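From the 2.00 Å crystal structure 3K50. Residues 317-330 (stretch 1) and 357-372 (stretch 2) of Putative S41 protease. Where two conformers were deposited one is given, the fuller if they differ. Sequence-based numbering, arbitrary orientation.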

# COMPACT_ATOMS: atom_id res chain seq x y z
N LYS A 317 4.04 -19.06 -10.33
CA LYS A 317 2.96 -18.48 -11.10
C LYS A 317 2.30 -17.41 -10.24
O LYS A 317 1.73 -17.69 -9.13
CB LYS A 317 1.93 -19.56 -11.53
CG LYS A 317 0.78 -19.00 -12.43
CD LYS A 317 -0.19 -20.14 -12.84
CE LYS A 317 -1.42 -19.69 -13.65
NZ LYS A 317 -2.47 -20.78 -13.61
N VAL A 318 2.39 -16.19 -10.71
CA VAL A 318 1.87 -15.02 -10.01
C VAL A 318 0.70 -14.50 -10.87
O VAL A 318 0.90 -14.20 -12.03
CB VAL A 318 2.96 -13.93 -9.88
CG1 VAL A 318 2.39 -12.70 -9.17
CG2 VAL A 318 4.13 -14.44 -9.12
N VAL A 319 -0.51 -14.43 -10.31
CA VAL A 319 -1.66 -13.98 -11.08
C VAL A 319 -2.10 -12.69 -10.47
O VAL A 319 -2.38 -12.66 -9.30
CB VAL A 319 -2.81 -15.03 -11.01
CG1 VAL A 319 -4.10 -14.46 -11.60
CG2 VAL A 319 -2.39 -16.42 -11.67
N LEU A 320 -2.16 -11.64 -11.27
CA LEU A 320 -2.52 -10.31 -10.86
C LEU A 320 -3.96 -10.02 -11.23
O LEU A 320 -4.33 -10.18 -12.37
CB LEU A 320 -1.60 -9.28 -11.50
CG LEU A 320 -0.10 -9.43 -11.23
CD1 LEU A 320 0.65 -8.30 -11.93
CD2 LEU A 320 0.19 -9.50 -9.72
N ILE A 321 -4.75 -9.61 -10.22
CA ILE A 321 -6.17 -9.32 -10.35
C ILE A 321 -6.44 -7.94 -9.80
O ILE A 321 -6.04 -7.63 -8.70
CB ILE A 321 -7.02 -10.37 -9.59
CG1 ILE A 321 -6.92 -11.73 -10.27
CG2 ILE A 321 -8.55 -9.97 -9.53
CD1 ILE A 321 -7.48 -12.86 -9.41
N GLY A 322 -7.07 -7.06 -10.59
CA GLY A 322 -7.36 -5.68 -10.11
C GLY A 322 -7.06 -4.70 -11.21
O GLY A 322 -7.46 -4.93 -12.33
N THR A 323 -6.29 -3.63 -10.90
CA THR A 323 -5.94 -2.61 -11.89
C THR A 323 -4.42 -2.46 -11.87
O THR A 323 -3.76 -2.95 -10.97
CB THR A 323 -6.67 -1.28 -11.67
OG1 THR A 323 -6.49 -0.80 -10.34
CG2 THR A 323 -8.22 -1.41 -11.98
N LYS A 324 -3.87 -1.78 -12.85
CA LYS A 324 -2.41 -1.66 -12.98
C LYS A 324 -1.72 -1.06 -11.74
O LYS A 324 -2.30 -0.15 -11.08
CB LYS A 324 -2.13 -0.88 -14.29
CG LYS A 324 -0.72 -0.73 -14.63
CD LYS A 324 -0.37 -0.72 -16.12
CE LYS A 324 -0.32 0.62 -16.82
NZ LYS A 324 0.90 0.55 -17.82
N THR A 325 -0.53 -1.56 -11.40
CA THR A 325 0.28 -1.07 -10.26
C THR A 325 0.91 0.29 -10.60
O THR A 325 0.78 0.75 -11.71
CB THR A 325 1.37 -2.09 -9.80
OG1 THR A 325 2.36 -2.27 -10.83
CG2 THR A 325 0.71 -3.40 -9.44
N ALA A 326 1.57 0.91 -9.63
CA ALA A 326 2.04 2.30 -9.74
C ALA A 326 3.21 2.53 -10.68
O ALA A 326 3.36 3.62 -11.24
CB ALA A 326 2.43 2.82 -8.37
N GLY A 327 4.04 1.54 -10.84
CA GLY A 327 5.24 1.70 -11.70
C GLY A 327 6.51 2.17 -10.97
O GLY A 327 7.46 2.64 -11.61
N GLU A 328 6.55 2.06 -9.65
CA GLU A 328 7.76 2.49 -8.91
C GLU A 328 8.81 1.34 -8.91
O GLU A 328 8.83 0.53 -8.05
CB GLU A 328 7.38 2.97 -7.49
CG GLU A 328 8.50 3.65 -6.76
CD GLU A 328 7.99 4.25 -5.48
OE1 GLU A 328 7.32 5.29 -5.58
OE2 GLU A 328 8.23 3.65 -4.41
N TYR A 329 9.70 1.30 -9.92
CA TYR A 329 10.58 0.14 -10.12
C TYR A 329 11.96 0.26 -9.46
O TYR A 329 12.83 -0.56 -9.75
CB TYR A 329 10.74 -0.13 -11.65
CG TYR A 329 11.28 1.02 -12.42
CD1 TYR A 329 10.44 2.00 -12.96
CD2 TYR A 329 12.65 1.17 -12.63
CE1 TYR A 329 10.94 3.05 -13.67
CE2 TYR A 329 13.17 2.30 -13.31
CZ TYR A 329 12.33 3.21 -13.84
OH TYR A 329 12.85 4.29 -14.54
N VAL A 330 12.15 1.31 -8.65
CA VAL A 330 13.40 1.59 -7.92
C VAL A 330 13.02 1.77 -6.45
O VAL A 330 11.82 1.92 -6.15
CB VAL A 330 14.13 2.82 -8.48
CG1 VAL A 330 14.83 2.50 -9.82
CG2 VAL A 330 13.16 3.99 -8.62
N LYS A 357 16.15 -8.16 -14.00
CA LYS A 357 15.14 -7.26 -14.57
C LYS A 357 14.25 -6.62 -13.52
O LYS A 357 14.10 -7.17 -12.44
CB LYS A 357 14.28 -8.03 -15.61
CG LYS A 357 15.07 -8.39 -16.86
CD LYS A 357 14.44 -9.44 -17.75
CE LYS A 357 13.26 -8.97 -18.54
NZ LYS A 357 13.23 -9.62 -19.93
N SER A 358 13.75 -5.42 -13.86
CA SER A 358 12.79 -4.62 -13.10
C SER A 358 12.04 -3.79 -14.15
O SER A 358 11.82 -2.61 -14.00
CB SER A 358 13.47 -3.73 -12.06
OG SER A 358 14.51 -2.92 -12.58
N ASP A 359 11.65 -4.46 -15.21
CA ASP A 359 11.17 -3.79 -16.36
C ASP A 359 9.62 -3.66 -16.37
O ASP A 359 8.94 -4.20 -17.23
CB ASP A 359 11.80 -4.52 -17.57
CG ASP A 359 13.35 -4.41 -17.60
OD1 ASP A 359 14.06 -4.38 -16.54
OD2 ASP A 359 13.89 -4.34 -18.73
N TYR A 360 9.10 -2.94 -15.36
CA TYR A 360 7.69 -2.66 -15.16
C TYR A 360 7.44 -1.17 -14.99
O TYR A 360 6.53 -0.77 -14.27
CB TYR A 360 7.10 -3.42 -13.93
CG TYR A 360 7.88 -3.35 -12.64
CD1 TYR A 360 8.96 -4.20 -12.43
CD2 TYR A 360 7.45 -2.56 -11.56
CE1 TYR A 360 9.64 -4.19 -11.27
CE2 TYR A 360 8.15 -2.52 -10.38
CZ TYR A 360 9.21 -3.38 -10.22
OH TYR A 360 9.94 -3.39 -9.06
N ALA A 361 8.20 -0.36 -15.73
CA ALA A 361 7.93 1.07 -15.83
C ALA A 361 6.45 1.19 -16.23
O ALA A 361 5.94 0.39 -17.00
CB ALA A 361 8.83 1.70 -16.90
N THR A 362 5.75 2.14 -15.65
CA THR A 362 4.30 2.39 -15.87
C THR A 362 3.37 1.40 -15.17
O THR A 362 2.15 1.60 -15.14
CB THR A 362 3.86 2.60 -17.39
OG1 THR A 362 3.54 1.35 -18.02
CG2 THR A 362 4.91 3.38 -18.20
N GLY A 363 3.93 0.36 -14.54
CA GLY A 363 3.17 -0.57 -13.73
C GLY A 363 2.97 -1.96 -14.30
O GLY A 363 3.20 -2.21 -15.51
N PHE A 364 2.60 -2.88 -13.42
CA PHE A 364 2.27 -4.22 -13.87
C PHE A 364 0.80 -4.23 -14.25
O PHE A 364 -0.06 -3.95 -13.42
CB PHE A 364 2.47 -5.27 -12.78
CG PHE A 364 3.91 -5.71 -12.58
CD1 PHE A 364 4.53 -6.53 -13.51
CD2 PHE A 364 4.59 -5.38 -11.45
CE1 PHE A 364 5.81 -6.99 -13.30
CE2 PHE A 364 5.90 -5.84 -11.22
CZ PHE A 364 6.50 -6.63 -12.16
N LYS A 365 0.54 -4.63 -15.48
CA LYS A 365 -0.81 -4.78 -15.96
C LYS A 365 -1.45 -6.02 -15.33
O LYS A 365 -0.83 -7.06 -15.22
CB LYS A 365 -0.77 -4.90 -17.48
CG LYS A 365 -2.14 -4.83 -18.11
CD LYS A 365 -2.14 -4.77 -19.67
CE LYS A 365 -2.25 -6.14 -20.35
NZ LYS A 365 -2.75 -6.05 -21.78
N PRO A 366 -2.69 -5.92 -14.92
CA PRO A 366 -3.22 -7.15 -14.34
C PRO A 366 -3.45 -8.27 -15.37
O PRO A 366 -3.68 -8.00 -16.55
CB PRO A 366 -4.58 -6.71 -13.75
CG PRO A 366 -5.01 -5.53 -14.50
CD PRO A 366 -3.69 -4.81 -14.90
N THR A 367 -3.40 -9.51 -14.89
CA THR A 367 -3.76 -10.68 -15.68
C THR A 367 -5.25 -10.60 -15.96
O THR A 367 -5.72 -10.87 -17.08
CB THR A 367 -3.42 -12.01 -14.95
OG1 THR A 367 -2.15 -11.91 -14.26
CG2 THR A 367 -3.41 -13.22 -15.94
N TYR A 368 -6.04 -10.22 -14.96
CA TYR A 368 -7.45 -10.04 -15.15
C TYR A 368 -7.87 -8.69 -14.57
O TYR A 368 -7.78 -8.46 -13.35
CB TYR A 368 -8.22 -11.17 -14.44
CG TYR A 368 -7.82 -12.56 -14.88
CD1 TYR A 368 -6.76 -13.21 -14.28
CD2 TYR A 368 -8.49 -13.22 -15.88
CE1 TYR A 368 -6.36 -14.45 -14.67
CE2 TYR A 368 -8.11 -14.49 -16.27
CZ TYR A 368 -7.03 -15.11 -15.66
OH TYR A 368 -6.61 -16.39 -16.01
N GLU A 369 -8.39 -7.80 -15.41
CA GLU A 369 -8.72 -6.45 -14.95
C GLU A 369 -10.10 -6.33 -14.32
O GLU A 369 -11.12 -6.63 -14.97
CB GLU A 369 -8.57 -5.41 -16.07
CG GLU A 369 -8.72 -4.00 -15.50
CD GLU A 369 -8.30 -2.89 -16.41
OE1 GLU A 369 -7.85 -3.13 -17.56
OE2 GLU A 369 -8.43 -1.74 -15.95
N TYR A 370 -10.10 -5.93 -13.04
CA TYR A 370 -11.28 -5.69 -12.25
C TYR A 370 -11.12 -4.38 -11.49
O TYR A 370 -10.23 -4.25 -10.65
CB TYR A 370 -11.48 -6.81 -11.22
CG TYR A 370 -12.06 -8.06 -11.78
CD1 TYR A 370 -11.25 -9.05 -12.35
CD2 TYR A 370 -13.44 -8.30 -11.73
CE1 TYR A 370 -11.80 -10.21 -12.87
CE2 TYR A 370 -13.99 -9.43 -12.27
CZ TYR A 370 -13.16 -10.39 -12.84
OH TYR A 370 -13.69 -11.53 -13.37
N ASN A 371 -11.95 -3.39 -11.83
CA ASN A 371 -11.97 -2.10 -11.13
C ASN A 371 -13.01 -2.25 -10.01
O ASN A 371 -14.19 -2.32 -10.28
CB ASN A 371 -12.39 -0.96 -12.06
CG ASN A 371 -12.47 0.38 -11.35
OD1 ASN A 371 -12.25 0.51 -10.14
ND2 ASN A 371 -12.82 1.41 -12.11
N GLU A 372 -12.58 -2.23 -8.76
CA GLU A 372 -13.51 -2.45 -7.66
C GLU A 372 -14.66 -1.42 -7.61
O GLU A 372 -15.76 -1.74 -7.15
CB GLU A 372 -12.74 -2.45 -6.36
CG GLU A 372 -12.01 -1.12 -5.97
CD GLU A 372 -11.23 -1.21 -4.65
OE1 GLU A 372 -11.27 -2.28 -3.99
OE2 GLU A 372 -10.56 -0.21 -4.26
O HOH W 1 -1.70 -5.65 -11.72
O HOH W 2 -5.67 -1.05 -14.96
O HOH W 3 0.08 3.12 -13.21
O HOH W 4 6.92 3.99 -13.94
O HOH W 5 9.43 -1.95 -6.85
O HOH W 6 15.27 -1.30 -10.45

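How do the two backbones lie together where they are most regular? I321 pairs with Y368 and G322 with E369 in a short parallel ladder. Y368 N donates to L320 O (3.1 Å), G322 N to Y368 O (3.2 Å), and Y370 N to G322 O (2.9 Å). T367 extends the pattern with its side chain: L320 N donates to T367 OG1 at 3.0 Å, so a hydroxyl serves where a backbone carbonyl might have.

Which side chains fill the spaces around this ladder? I321 and Y368 point to the same face of the sheet, where I321 CG2 also reaches Y370 CD1 at 4.0 Å. V319 CG1 meets the edge of the Y368 ring, 3.8 Å from CE1. L320 sends CD1 to within 3.6 Å of F364 CB, an apolar contact, while the ring of P366 nestles against G322, its CG 3.3 Å from G322 O.

Why does the contact continue so closely past the strand? T325 and F364 clasp each other: T325 N donates to F364 O (3.2 Å), and F364 N to T325 OG1 (2.7 Å) in a nearly straight bond. Next to them, G363 closes the turn begun at Y360, and its bare CA sits 3.4 Å from T325 O. A CB there would clash with T325 O and K324 CG. G327 matches it from the other side of the contact, its CA 3.4 Å from G363 N, so two glycines let the chains come within 3.7 Å, CA to CA.

What closes the far end? Y329 lays its CB over one face of the Y360 ring, 3.9 Å from the centroid, a CH-pi contact, and its CE1 lies 4.1 Å from A361 CB. Water fills the remaining gaps: one molecule links E328 O to Y360 OH, another Y329 O to S358 OG.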